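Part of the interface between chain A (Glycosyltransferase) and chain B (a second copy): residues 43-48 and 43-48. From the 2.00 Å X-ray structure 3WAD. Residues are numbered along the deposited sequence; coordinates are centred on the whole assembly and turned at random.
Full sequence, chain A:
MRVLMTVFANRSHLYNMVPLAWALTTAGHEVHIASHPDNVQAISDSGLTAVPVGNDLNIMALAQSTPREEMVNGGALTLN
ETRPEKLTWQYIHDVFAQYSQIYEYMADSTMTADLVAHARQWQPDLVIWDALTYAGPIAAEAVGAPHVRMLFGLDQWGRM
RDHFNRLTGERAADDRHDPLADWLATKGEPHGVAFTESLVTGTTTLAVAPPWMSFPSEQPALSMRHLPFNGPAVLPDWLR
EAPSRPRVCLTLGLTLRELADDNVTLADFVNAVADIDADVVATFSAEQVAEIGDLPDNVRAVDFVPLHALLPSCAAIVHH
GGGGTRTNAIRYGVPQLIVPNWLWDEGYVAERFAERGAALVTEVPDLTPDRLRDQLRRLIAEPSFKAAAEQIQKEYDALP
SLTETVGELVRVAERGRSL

Chain A (43-48) ISDSGL
Chain B 43-48: ISDSGL

The same six residues of the two copies meet through their turns. Residue 45 faces residue 45, and residues 46 and 47 face each other crosswise: the CA atoms of Asp A45 and Asp B45 lie 4.3 Å apart, and those of Ser A46 and Gly B47, like those of Gly A47 and Ser B46, 4.2 Å apart. In each chain residues 43 and 44 are helical, in a helix that begins earlier in the chain, and residues 44 to 47 form a type I turn, closed by Gly A47 N to Ser A44 O and Gly B47 N to Ser B44 O, both 3.0 Å. Residue 48 N returns to residue 43 O (3.2 Å for Leu A48 N to Ile A43 O and for Leu B48 N to Ile B43 O).

Of the 198 Å² buried, Asp B45 and Asp A45 contribute the most. Both use the m rotamer (chi1 -69° and -79°), with CA-to-CB sideways to the partner. Asp A45 OD1 and Asp B45 OD1 come within 3.9 Å, a close approach of like charges, unfavourable in itself if both carboxylates are ionised; each OD1 is also hydrogen-bonded to a residue just outside the stretches. The contact comes instead from backbone packing and a water bridge. No direct hydrogen bond crosses; Asp A45 O and Ser B44 O, two acceptors, sit 3.0 Å apart, and Gly A47 N lies 3.2 Å from Asp B45 O at a poor angle. The water donates to Asp B45 OD1 (2.6 Å) and Asp A45 O (3.2 Å).

Ser A46 and Ser B46, also m, point CA-to-CB away and present backbone instead, with Ser A46 O 3.8 Å from Gly B47 CA. The glycines, at phi/psi 82/13 (Gly A47) and 81/21 (Gly B47), suit positive phi and close packing: an ideal CB on Gly A47 would clash with Ser B46 O at 2.8 Å, and one on Gly B47 with Ser A46 O at 2.8 Å. Ile and Leu at the stretch ends are buried but make no contact here.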

# COMPACT_ATOMS: atom_id res chain seq x y z
N ILE A 43 9.70 -1.91 5.02
CA ILE A 43 9.37 -1.28 3.74
C ILE A 43 8.66 -2.24 2.86
O ILE A 43 7.60 -1.91 2.28
CB ILE A 43 10.61 -0.78 2.96
CG1 ILE A 43 11.25 0.41 3.65
CG2 ILE A 43 10.18 -0.44 1.50
CD1 ILE A 43 12.72 0.68 3.14
N SER A 44 9.23 -3.44 2.75
CA SER A 44 8.60 -4.49 1.97
C SER A 44 7.26 -5.01 2.58
O SER A 44 6.32 -5.30 1.83
CB SER A 44 9.63 -5.62 1.71
OG SER A 44 9.25 -6.67 2.53
N ASP A 45 7.16 -5.07 3.91
CA ASP A 45 5.93 -5.32 4.63
C ASP A 45 4.84 -4.23 4.59
O ASP A 45 3.79 -4.43 5.12
CB ASP A 45 6.27 -5.44 6.10
CG ASP A 45 6.87 -6.84 6.50
OD1 ASP A 45 7.18 -7.68 5.60
OD2 ASP A 45 7.06 -7.02 7.73
N SER A 46 5.17 -3.04 4.06
CA SER A 46 4.15 -2.00 3.73
C SER A 46 3.80 -2.08 2.22
O SER A 46 3.15 -1.18 1.69
CB SER A 46 4.72 -0.62 4.01
OG SER A 46 5.19 -0.54 5.34
N GLY A 47 4.24 -3.15 1.54
CA GLY A 47 3.95 -3.34 0.12
C GLY A 47 4.82 -2.61 -0.88
O GLY A 47 4.49 -2.52 -2.07
N LEU A 48 5.94 -2.06 -0.45
CA LEU A 48 6.70 -1.20 -1.38
C LEU A 48 8.04 -1.84 -1.66
O LEU A 48 8.35 -2.86 -1.05
CB LEU A 48 6.92 0.16 -0.71
CG LEU A 48 5.67 0.99 -0.37
CD1 LEU A 48 5.93 2.06 0.77
CD2 LEU A 48 5.02 1.56 -1.59
N ILE B 43 -2.56 -9.60 3.31
CA ILE B 43 -3.19 -8.28 3.23
C ILE B 43 -2.29 -7.30 3.98
O ILE B 43 -2.04 -6.19 3.51
CB ILE B 43 -4.61 -8.26 3.85
CG1 ILE B 43 -5.59 -9.11 3.00
CG2 ILE B 43 -5.09 -6.80 3.92
CD1 ILE B 43 -6.80 -9.65 3.70
N SER B 44 -1.79 -7.72 5.15
CA SER B 44 -0.77 -6.92 5.84
C SER B 44 0.47 -6.59 5.09
O SER B 44 0.95 -5.43 5.16
CB SER B 44 -0.38 -7.56 7.18
OG SER B 44 -1.46 -7.34 8.02
N ASP B 45 1.01 -7.56 4.37
CA ASP B 45 2.24 -7.36 3.63
C ASP B 45 2.00 -6.43 2.45
O ASP B 45 2.95 -6.07 1.77
CB ASP B 45 2.76 -8.66 3.03
CG ASP B 45 3.28 -9.67 4.10
OD1 ASP B 45 3.58 -9.25 5.24
OD2 ASP B 45 3.39 -10.87 3.72
N SER B 46 0.73 -6.16 2.14
CA SER B 46 0.39 -5.27 1.03
C SER B 46 0.14 -3.82 1.53
O SER B 46 -0.15 -2.95 0.74
CB SER B 46 -0.84 -5.74 0.29
OG SER B 46 -0.68 -7.03 -0.16
N GLY B 47 0.22 -3.62 2.84
CA GLY B 47 -0.04 -2.35 3.50
C GLY B 47 -1.49 -2.01 3.75
O GLY B 47 -1.78 -0.83 3.99
N LEU B 48 -2.40 -3.00 3.76
CA LEU B 48 -3.83 -2.69 3.80
C LEU B 48 -4.48 -3.24 5.07
O LEU B 48 -3.81 -3.94 5.84
CB LEU B 48 -4.54 -3.26 2.52
CG LEU B 48 -4.05 -2.71 1.21
CD1 LEU B 48 -4.47 -3.48 -0.09
CD2 LEU B 48 -4.46 -1.17 1.13
O HOH W 1 3.12 -7.11 6.69